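Local structure of thrombospondin related anonymous protein (Plasmodium falciparum, 4F1J) at residues Tyr11-Cys16 against Ser95-Gln100; Ile146-Ile151 against Ala158-Leu163; His23-His28 against Asn86-Arg91. The protein probably serves in cell adhesion of the malaria parasite, and the part described is its magnesium-loaded von Willebrand factor A domain. One frame throughout, in Å; residues are numbered along the deposited sequence.

Interaction 1. Residues Tyr11-Cys16 against Ser95-Gln100; sequences YLLMDC and SDALLQ. With MG (magnesium ion), chain H; EDO (1,2-ethanediol), chain J.
L13 meets A97 and L98 where a central strand of the von Willebrand factor A domain faces the helix packed over it. The fold is Rossmann-like, with strand 8-15 inside the sheet and helix 94-106 on one of its faces. From L13 CB the side chain heads for the helix, and CB stops 4.4 Å from A97 CB. CG lies beside the backbone N, anti to the carbonyl carbon (chi1 -45°), which carries CD1 forward. L13 CG stays 4.5 Å from A97 CB, and CD2 turns aside, 4.8 Å from the same atom. CD1 alone makes the close contacts. It reaches A97 CB at 3.8 Å and touches L98 CD2 at 3.8 Å. A97 CB points toward the strand. L98 starts off away from it, but its CD2 branch bends back, and the two leucines cross at about a right angle. L13 is buried, with N52 of strand 47-54 also packing on it.

One segment ends beside a metal site and the other begins in one. D15 opens the DxSxS motif of the metal ion-dependent adhesion site. Its OD1 bonds S17 OG, and its OD2 bonds T122 OG1 and D123 N, which probably helps place S17 and D123, ligands of one magnesium. A 1,2-ethanediol, probably from the crystallisation liquor, hydrogen-bonds D15 O through its O2 (2.6 Å). A second magnesium is bound by S95 OG at 2.1 Å, D131 OD2 and four waters.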
loop_
_atom_site.group_PDB
_atom_site.type_symbol
_atom_site.label_atom_id
_atom_site.label_comp_id
_atom_site.label_asym_id
_atom_site.label_seq_id
_atom_site.Cartn_x
_atom_site.Cartn_y
_atom_site.Cartn_z
ATOM N N TYR A 11 6.212 1.504 -1.080
ATOM C CA TYR A 11 5.980 0.167 -0.578
ATOM C C TYR A 11 4.476 -0.089 -0.552
ATOM O O TYR A 11 3.735 0.331 0.378
ATOM C CB TYR A 11 6.561 -0.050 0.834
ATOM C CG TYR A 11 8.017 0.299 0.971
ATOM C CD1 TYR A 11 8.424 1.617 1.180
ATOM C CD2 TYR A 11 8.986 -0.653 0.853
ATOM C CE1 TYR A 11 9.772 1.942 1.275
ATOM C CE2 TYR A 11 10.324 -0.345 0.959
ATOM C CZ TYR A 11 10.717 0.956 1.184
ATOM O OH TYR A 11 12.079 1.242 1.247
ATOM N N LEU A 12 4.034 -0.795 -1.582
ATOM C CA LEU A 12 2.632 -1.200 -1.708
ATOM C C LEU A 12 2.370 -2.479 -0.880
ATOM O O LEU A 12 2.964 -3.537 -1.148
ATOM C CB LEU A 12 2.281 -1.410 -3.194
ATOM C CG LEU A 12 0.859 -1.903 -3.466
ATOM C CD1 LEU A 12 -0.195 -0.915 -2.978
ATOM C CD2 LEU A 12 0.724 -2.206 -5.004
ATOM N N LEU A 13 1.482 -2.389 0.124
ATOM C CA LEU A 13 1.165 -3.522 0.984
ATOM C C LEU A 13 -0.292 -3.854 0.723
ATOM O O LEU A 13 -1.190 -3.076 1.068
ATOM C CB LEU A 13 1.368 -3.198 2.486
ATOM C CG LEU A 13 2.637 -2.468 2.909
ATOM C CD1 LEU A 13 2.810 -2.473 4.422
ATOM C CD2 LEU A 13 3.908 -2.938 2.241
ATOM N N MET A 14 -0.518 -5.011 0.100
ATOM C CA MET A 14 -1.852 -5.348 -0.416
ATOM C C MET A 14 -2.466 -6.487 0.405
ATOM O O MET A 14 -2.001 -7.610 0.356
ATOM C CB MET A 14 -1.732 -5.729 -1.888
ATOM C CG MET A 14 -3.032 -6.073 -2.536
ATOM S SD MET A 14 -2.762 -6.411 -4.285
ATOM C CE MET A 14 -4.463 -6.508 -4.894
ATOM N N ASP A 15 -3.480 -6.142 1.190
ATOM C CA ASP A 15 -4.257 -7.078 1.993
ATOM C C ASP A 15 -4.846 -8.131 1.054
ATOM O O ASP A 15 -5.468 -7.777 0.044
ATOM C CB ASP A 15 -5.324 -6.249 2.686
ATOM C CG ASP A 15 -6.319 -7.045 3.535
ATOM O OD1 ASP A 15 -6.618 -8.226 3.265
ATOM O OD2 ASP A 15 -6.864 -6.376 4.433
ATOM N N CYS A 16 -4.629 -9.412 1.359
ATOM C CA CYS A 16 -5.191 -10.515 0.534
ATOM C C CYS A 16 -6.033 -11.483 1.390
ATOM O O CYS A 16 -6.196 -12.659 1.056
ATOM C CB CYS A 16 -4.085 -11.252 -0.226
ATOM S SG CYS A 16 -2.848 -12.062 0.798
ATOM N N SER A 95 0.951 -6.008 10.669
ATOM C CA SER A 95 2.202 -5.733 11.372
ATOM C C SER A 95 3.390 -6.462 10.721
ATOM O O SER A 95 4.464 -5.881 10.618
ATOM C CB SER A 95 2.067 -6.019 12.876
ATOM O OG SER A 95 1.831 -7.402 13.119
ATOM N N ASP A 96 3.185 -7.673 10.218
ATOM C CA ASP A 96 4.233 -8.384 9.472
ATOM C C ASP A 96 4.588 -7.685 8.144
ATOM O O ASP A 96 5.761 -7.622 7.762
ATOM C CB ASP A 96 3.845 -9.844 9.191
ATOM C CG ASP A 96 5.014 -10.668 8.705
ATOM O OD1 ASP A 96 6.088 -10.605 9.344
ATOM O OD2 ASP A 96 4.894 -11.371 7.680
ATOM N N ALA A 97 3.573 -7.213 7.437
ATOM C CA ALA A 97 3.792 -6.431 6.218
ATOM C C ALA A 97 4.635 -5.171 6.485
ATOM O O ALA A 97 5.549 -4.830 5.731
ATOM C CB ALA A 97 2.451 -6.027 5.642
ATOM N N LEU A 98 4.273 -4.435 7.522
ATOM C CA LEU A 98 5.013 -3.217 7.922
ATOM C C LEU A 98 6.438 -3.572 8.392
ATOM O O LEU A 98 7.407 -2.841 8.118
ATOM C CB LEU A 98 4.249 -2.482 9.025
ATOM C CG LEU A 98 2.916 -1.839 8.643
ATOM C CD1 LEU A 98 2.159 -1.427 9.936
ATOM C CD2 LEU A 98 3.132 -0.644 7.690
ATOM N N LEU A 99 6.560 -4.683 9.107
ATOM C CA LEU A 99 7.874 -5.201 9.507
ATOM C C LEU A 99 8.812 -5.417 8.300
ATOM O O LEU A 99 10.000 -5.120 8.358
ATOM C CB LEU A 99 7.727 -6.497 10.298
ATOM C CG LEU A 99 9.027 -7.229 10.686
ATOM C CD1 LEU A 99 9.958 -6.335 11.484
ATOM C CD2 LEU A 99 8.647 -8.470 11.458
ATOM N N GLN A 100 8.281 -5.910 7.190
ATOM C CA GLN A 100 9.131 -6.151 6.000
ATOM C C GLN A 100 9.668 -4.840 5.465
ATOM O O GLN A 100 10.825 -4.775 5.017
ATOM C CB GLN A 100 8.372 -6.891 4.915
ATOM C CG GLN A 100 7.827 -8.261 5.352
ATOM C CD GLN A 100 8.796 -9.072 6.182
ATOM O OE1 GLN A 100 9.919 -9.367 5.748
ATOM N NE2 GLN A 100 8.399 -9.407 7.408
HETATM MG MG MG H . 3.089 -8.445 14.516
HETATM C C1 EDO J . -8.097 -4.912 0.025
HETATM O O1 EDO J . -7.978 -5.974 0.977
HETATM C C2 EDO J . -7.605 -5.375 -1.343
HETATM O O2 EDO J . -6.220 -5.693 -1.341
HETATM O O HOH W 1 2.433 -10.098 13.300
HETATM O O HOH W 2 4.713 -8.143 13.370
HETATM O O HOH W 3 4.305 -9.676 15.684
HETATM O O HOH W 4 1.392 -8.758 15.544
#

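Interaction 2. Residues Ile146-Ile151 against Ala158-Leu163; sequences IAVFGI and AFNRFL
V148 lays its CG1 methyl on the flat amide of N160. CG1 is 3.8 Å from N160 CG and almost directly above it. It is nearly as close to N160 OD1 (4.0 Å) and ND2 (4.1 Å), so the methyl covers the amide face rather than an edge. The two side chains cross at about a right angle. The face is thus used for apolar packing. The amide's ND2 is hydrogen-bonded to Y176 OH, a bond that helps fix how the group is turned. G150, further along the strand, has no side chain to put in front of the amide.

The other branch of V148 serves a second partner. CG1 is anti to the backbone N (chi1 175°), which leaves CG2 beside that N and facing L163. V148 CG2 touches L163 CD2 at 3.9 Å. L163 is in turn flanked by I146, whose CG2 is 4.4 Å from L163 CG. The I146 CD1 methyl lies 4.2 Å from L163 O. Packing here is looser than at V148. Two strand residues thus face N160 and L163, which are one helical turn apart.

Strand and helix run nearly antiparallel, at 160°, with their axes 8.2 Å apart at closest approach. This is the first half of a beta-alpha-beta unit: strand 145-151, helix 157-163, strand 176-179. I120 of strand 115-122 touches I146, V148 and L163, while S136 of helix 129-141 borders I146 and L163. A147 and F149 point away from helix 157-163 and pack on helix 184-200, which lies on the other face of the sheet.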
loop_
_atom_site.group_PDB
_atom_site.type_symbol
_atom_site.label_atom_id
_atom_site.label_comp_id
_atom_site.label_asym_id
_atom_site.label_seq_id
_atom_site.Cartn_x
_atom_site.Cartn_y
_atom_site.Cartn_z
ATOM N N ILE A 146 2.890 7.076 5.696
ATOM C CA ILE A 146 1.991 5.934 5.508
ATOM C C ILE A 146 0.646 6.428 5.011
ATOM O O ILE A 146 0.083 7.361 5.571
ATOM C CB ILE A 146 1.803 5.145 6.825
ATOM C CG1 ILE A 146 3.178 4.672 7.386
ATOM C CG2 ILE A 146 0.813 3.955 6.598
ATOM C CD1 ILE A 146 3.098 3.987 8.786
ATOM N N ALA A 147 0.148 5.815 3.936
ATOM C CA ALA A 147 -1.175 6.107 3.385
ATOM C C ALA A 147 -2.010 4.841 3.406
ATOM O O ALA A 147 -1.469 3.758 3.266
ATOM C CB ALA A 147 -1.061 6.662 1.955
ATOM N N VAL A 148 -3.321 4.989 3.564
ATOM C CA VAL A 148 -4.229 3.854 3.593
ATOM C C VAL A 148 -5.447 4.088 2.699
ATOM O O VAL A 148 -6.121 5.122 2.770
ATOM C CB VAL A 148 -4.734 3.534 5.021
ATOM C CG1 VAL A 148 -5.788 2.419 4.982
ATOM C CG2 VAL A 148 -3.567 3.123 5.956
ATOM N N PHE A 149 -5.748 3.085 1.893
ATOM C CA PHE A 149 -6.948 3.064 1.047
ATOM C C PHE A 149 -7.812 1.923 1.578
ATOM O O PHE A 149 -7.480 0.748 1.399
ATOM C CB PHE A 149 -6.542 2.832 -0.411
ATOM C CG PHE A 149 -7.680 2.937 -1.414
ATOM C CD1 PHE A 149 -8.452 1.822 -1.719
ATOM C CD2 PHE A 149 -7.941 4.134 -2.076
ATOM C CE1 PHE A 149 -9.470 1.887 -2.659
ATOM C CE2 PHE A 149 -8.976 4.209 -3.015
ATOM C CZ PHE A 149 -9.724 3.096 -3.312
ATOM N N GLY A 150 -8.913 2.278 2.234
ATOM C CA GLY A 150 -9.810 1.307 2.854
ATOM C C GLY A 150 -10.943 0.925 1.936
ATOM O O GLY A 150 -11.466 1.758 1.200
ATOM N N ILE A 151 -11.343 -0.337 1.999
ATOM C CA ILE A 151 -12.331 -0.878 1.072
ATOM C C ILE A 151 -13.425 -1.626 1.815
ATOM O O ILE A 151 -13.147 -2.511 2.602
ATOM C CB ILE A 151 -11.716 -1.865 0.083
ATOM C CG1 ILE A 151 -10.478 -1.264 -0.571
ATOM C CG2 ILE A 151 -12.749 -2.245 -0.973
ATOM C CD1 ILE A 151 -9.653 -2.240 -1.347
ATOM N N ALA A 158 -11.469 5.241 12.028
ATOM C CA ALA A 158 -10.669 5.850 13.090
ATOM C C ALA A 158 -9.265 5.248 13.105
ATOM O O ALA A 158 -8.260 5.973 13.124
ATOM C CB ALA A 158 -11.355 5.640 14.448
ATOM N N PHE A 159 -9.187 3.922 13.064
ATOM C CA PHE A 159 -7.878 3.300 13.111
ATOM C C PHE A 159 -7.046 3.634 11.878
ATOM O O PHE A 159 -5.854 3.877 11.990
ATOM C CB PHE A 159 -7.936 1.785 13.244
ATOM C CG PHE A 159 -6.609 1.158 13.064
ATOM C CD1 PHE A 159 -5.701 1.146 14.116
ATOM C CD2 PHE A 159 -6.192 0.707 11.805
ATOM C CE1 PHE A 159 -4.450 0.611 13.947
ATOM C CE2 PHE A 159 -4.957 0.188 11.645
ATOM C CZ PHE A 159 -4.068 0.145 12.721
ATOM N N ASN A 160 -7.656 3.607 10.696
ATOM C CA ASN A 160 -6.902 3.944 9.490
ATOM C C ASN A 160 -6.354 5.375 9.557
ATOM O O ASN A 160 -5.215 5.636 9.185
ATOM C CB ASN A 160 -7.779 3.794 8.259
ATOM C CG ASN A 160 -8.183 2.353 7.979
ATOM O OD1 ASN A 160 -7.555 1.395 8.432
ATOM N ND2 ASN A 160 -9.264 2.207 7.238
ATOM N N ARG A 161 -7.184 6.308 10.024
ATOM C CA ARG A 161 -6.783 7.695 10.171
ATOM C C ARG A 161 -5.664 7.862 11.194
ATOM O O ARG A 161 -4.703 8.570 10.908
ATOM C CB ARG A 161 -8.008 8.559 10.478
ATOM C CG ARG A 161 -8.911 8.746 9.243
ATOM C CD ARG A 161 -10.197 9.499 9.572
ATOM N NE ARG A 161 -9.886 10.859 9.984
ATOM C CZ ARG A 161 -10.000 11.951 9.221
ATOM N NH1 ARG A 161 -10.510 11.910 7.998
ATOM N NH2 ARG A 161 -9.638 13.111 9.722
ATOM N N PHE A 162 -5.768 7.170 12.337
ATOM C CA PHE A 162 -4.723 7.181 13.380
ATOM C C PHE A 162 -3.394 6.679 12.752
ATOM O O PHE A 162 -2.325 7.304 12.902
ATOM C CB PHE A 162 -5.056 6.243 14.572
ATOM C CG PHE A 162 -6.050 6.765 15.594
ATOM C CD1 PHE A 162 -5.869 7.986 16.238
ATOM C CD2 PHE A 162 -7.106 5.931 16.027
ATOM C CE1 PHE A 162 -6.763 8.416 17.228
ATOM C CE2 PHE A 162 -8.009 6.350 17.021
ATOM C CZ PHE A 162 -7.833 7.589 17.621
ATOM N N LEU A 163 -3.482 5.558 12.028
ATOM C CA LEU A 163 -2.300 4.945 11.385
ATOM C C LEU A 163 -1.518 5.902 10.492
ATOM O O LEU A 163 -0.280 5.884 10.512
ATOM C CB LEU A 163 -2.674 3.701 10.581
ATOM C CG LEU A 163 -1.493 2.830 10.160
ATOM C CD1 LEU A 163 -0.867 2.237 11.385
ATOM C CD2 LEU A 163 -1.976 1.750 9.191
#

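Interaction 3. Residues His23-His28 against Asn86-Arg91; sequences HNWVKH and NLPYGR
The peptide bond between L87 and P88 is cis, and the loop passes W25 with the CA atoms of W25 and P88 6.7 Å apart. The contact joins the start of helix 22-38 to the loop before helix 94-106, in the von Willebrand factor A fold. W25 carries it. Its CG is anti to the backbone N (chi1 -179°), which swings the indole out from the helix along the loop.

L87 and P88 share one face of that indole. L87 CB stands 3.6 Å above the ring plane, towards the rim. P88 N lies over the same face but higher. L87 CB lies over the NE1-CE2 side of the indole, and its CD1 comes down beyond the rim, 3.6 Å from W25 CZ2. The proline takes the root of the side chain, with P88 CD 3.7 Å from W25 CB. The contact across the segments is van der Waals packing.

The loop is held by polar bonds as well. L87 O bonds R22 NH1, while Y89 and G90 make backbone bonds to C16 and G18. The last two tie it to the segment that carries the magnesium ligands S17 and S19. The P88 side chain is about 8 Å from that magnesium. The indole nitrogen is also used: W25 NE1 is hydrogen-bonded to L82 O.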
loop_
_atom_site.group_PDB
_atom_site.type_symbol
_atom_site.label_atom_id
_atom_site.label_comp_id
_atom_site.label_asym_id
_atom_site.label_seq_id
_atom_site.Cartn_x
_atom_site.Cartn_y
_atom_site.Cartn_z
ATOM N N HIS A 23 -14.398 -13.177 -5.951
ATOM C CA HIS A 23 -14.908 -12.371 -7.082
ATOM C C HIS A 23 -14.441 -10.910 -6.980
ATOM O O HIS A 23 -14.120 -10.288 -7.978
ATOM C CB HIS A 23 -16.434 -12.475 -7.216
ATOM C CG HIS A 23 -17.182 -11.928 -6.051
ATOM N ND1 HIS A 23 -17.548 -10.611 -5.976
ATOM C CD2 HIS A 23 -17.687 -12.529 -4.947
ATOM C CE1 HIS A 23 -18.214 -10.404 -4.853
ATOM N NE2 HIS A 23 -18.330 -11.555 -4.216
ATOM N N ASN A 24 -14.344 -10.395 -5.757
ATOM C CA ASN A 24 -13.816 -9.056 -5.517
ATOM C C ASN A 24 -12.321 -8.974 -5.750
ATOM O O ASN A 24 -11.842 -7.971 -6.289
ATOM C CB ASN A 24 -14.114 -8.579 -4.103
ATOM C CG ASN A 24 -15.530 -8.126 -3.922
ATOM O OD1 ASN A 24 -16.154 -7.582 -4.840
ATOM N ND2 ASN A 24 -16.047 -8.291 -2.711
ATOM N N TRP A 25 -11.595 -10.023 -5.386
ATOM C CA TRP A 25 -10.154 -10.080 -5.669
ATOM C C TRP A 25 -9.886 -9.953 -7.165
ATOM O O TRP A 25 -9.029 -9.186 -7.619
ATOM C CB TRP A 25 -9.571 -11.387 -5.162
ATOM C CG TRP A 25 -8.119 -11.521 -5.375
ATOM C CD1 TRP A 25 -7.490 -12.304 -6.279
ATOM C CD2 TRP A 25 -7.080 -10.876 -4.612
ATOM N NE1 TRP A 25 -6.137 -12.186 -6.157
ATOM C CE2 TRP A 25 -5.856 -11.306 -5.145
ATOM C CE3 TRP A 25 -7.075 -9.958 -3.553
ATOM C CZ2 TRP A 25 -4.630 -10.868 -4.650
ATOM C CZ3 TRP A 25 -5.861 -9.528 -3.064
ATOM C CH2 TRP A 25 -4.658 -9.981 -3.609
ATOM N N VAL A 26 -10.642 -10.719 -7.942
ATOM C CA VAL A 26 -10.455 -10.780 -9.388
ATOM C C VAL A 26 -10.990 -9.527 -10.081
ATOM O O VAL A 26 -10.304 -8.931 -10.948
ATOM C CB VAL A 26 -11.155 -12.051 -9.944
ATOM C CG1 VAL A 26 -11.255 -11.999 -11.505
ATOM C CG2 VAL A 26 -10.408 -13.296 -9.469
ATOM N N LYS A 27 -12.209 -9.112 -9.723
ATOM C CA LYS A 27 -12.857 -7.994 -10.424
ATOM C C LYS A 27 -12.471 -6.612 -9.930
ATOM O O LYS A 27 -12.592 -5.643 -10.688
ATOM C CB LYS A 27 -14.397 -8.131 -10.446
ATOM C CG LYS A 27 -14.895 -9.349 -11.228
ATOM C CD LYS A 27 -14.341 -9.474 -12.645
ATOM C CE LYS A 27 -15.163 -8.736 -13.689
ATOM N NZ LYS A 27 -14.620 -8.949 -15.086
ATOM N N HIS A 28 -11.961 -6.512 -8.700
ATOM C CA HIS A 28 -11.688 -5.200 -8.112
ATOM C C HIS A 28 -10.300 -5.021 -7.498
ATOM O O HIS A 28 -9.626 -4.018 -7.826
ATOM C CB HIS A 28 -12.735 -4.830 -7.089
ATOM C CG HIS A 28 -14.137 -4.843 -7.633
ATOM N ND1 HIS A 28 -14.551 -3.998 -8.635
ATOM C CD2 HIS A 28 -15.210 -5.593 -7.300
ATOM C CE1 HIS A 28 -15.827 -4.237 -8.905
ATOM N NE2 HIS A 28 -16.250 -5.207 -8.115
ATOM N N ASN A 86 -4.087 -19.069 -5.307
ATOM C CA ASN A 86 -5.088 -19.466 -4.322
ATOM C C ASN A 86 -5.603 -18.294 -3.503
ATOM O O ASN A 86 -6.242 -18.495 -2.478
ATOM C CB ASN A 86 -4.529 -20.550 -3.383
ATOM C CG ASN A 86 -3.369 -20.067 -2.520
ATOM O OD1 ASN A 86 -2.799 -18.989 -2.747
ATOM N ND2 ASN A 86 -3.008 -20.871 -1.508
ATOM N N LEU A 87 -5.350 -17.073 -3.961
ATOM C CA LEU A 87 -5.770 -15.890 -3.217
ATOM C C LEU A 87 -7.196 -15.531 -3.577
ATOM O O LEU A 87 -7.652 -15.829 -4.670
ATOM C CB LEU A 87 -4.871 -14.712 -3.575
ATOM C CG LEU A 87 -3.410 -14.891 -3.187
ATOM C CD1 LEU A 87 -2.611 -13.669 -3.743
ATOM C CD2 LEU A 87 -3.237 -15.072 -1.677
ATOM N N PRO A 88 -7.912 -14.874 -2.671
ATOM C CA PRO A 88 -7.529 -14.448 -1.327
ATOM C C PRO A 88 -7.810 -15.497 -0.259
ATOM O O PRO A 88 -8.623 -16.396 -0.475
ATOM C CB PRO A 88 -8.436 -13.252 -1.100
ATOM C CG PRO A 88 -9.699 -13.628 -1.855
ATOM C CD PRO A 88 -9.267 -14.410 -3.031
ATOM N N TYR A 89 -7.157 -15.360 0.883
ATOM C CA TYR A 89 -7.396 -16.226 2.028
ATOM C C TYR A 89 -6.655 -15.691 3.249
ATOM O O TYR A 89 -5.663 -14.954 3.128
ATOM C CB TYR A 89 -6.941 -17.664 1.729
ATOM C CG TYR A 89 -5.445 -17.890 1.747
ATOM C CD1 TYR A 89 -4.775 -18.090 2.942
ATOM C CD2 TYR A 89 -4.715 -17.931 0.565
ATOM C CE1 TYR A 89 -3.392 -18.308 2.972
ATOM C CE2 TYR A 89 -3.344 -18.128 0.580
ATOM C CZ TYR A 89 -2.690 -18.324 1.802
ATOM O OH TYR A 89 -1.331 -18.555 1.814
ATOM N N GLY A 90 -7.137 -16.070 4.430
ATOM C CA GLY A 90 -6.406 -15.833 5.660
ATOM C C GLY A 90 -6.756 -14.535 6.350
ATOM O O GLY A 90 -7.713 -13.867 5.976
ATOM N N ARG A 91 -5.961 -14.199 7.359
ATOM C CA ARG A 91 -6.281 -13.112 8.290
ATOM C C ARG A 91 -5.647 -11.793 7.853
ATOM O O ARG A 91 -5.525 -11.582 6.667
ATOM C CB ARG A 91 -5.947 -13.527 9.739
ATOM C CG ARG A 91 -4.539 -13.973 10.002
ATOM C CD ARG A 91 -4.388 -14.462 11.458
ATOM N NE ARG A 91 -2.999 -14.718 11.819
ATOM C CZ ARG A 91 -2.103 -13.774 12.153
ATOM N NH1 ARG A 91 -2.408 -12.475 12.170
ATOM N NH2 ARG A 91 -0.874 -14.131 12.484
#

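Interactions 1 and 2 both pack a helix on the central sheet and are largely apolar across the segments, though interaction 2 also uses the amide face of N160. The residues that touch in these two are all buried. Interaction 1 is smaller and nearer the centre of the chain. Interaction 3 lies nearer the surface, about 16 Å from that centre, with P88 partly exposed, and joins a helix to a loop through one indole. It is in direct touch with interaction 1, where C16 meets Y89 and W25. Interaction 2 touches neither of the others. Interactions 1 and 3 thus meet near the first magnesium, while S95 of interaction 1 binds the second.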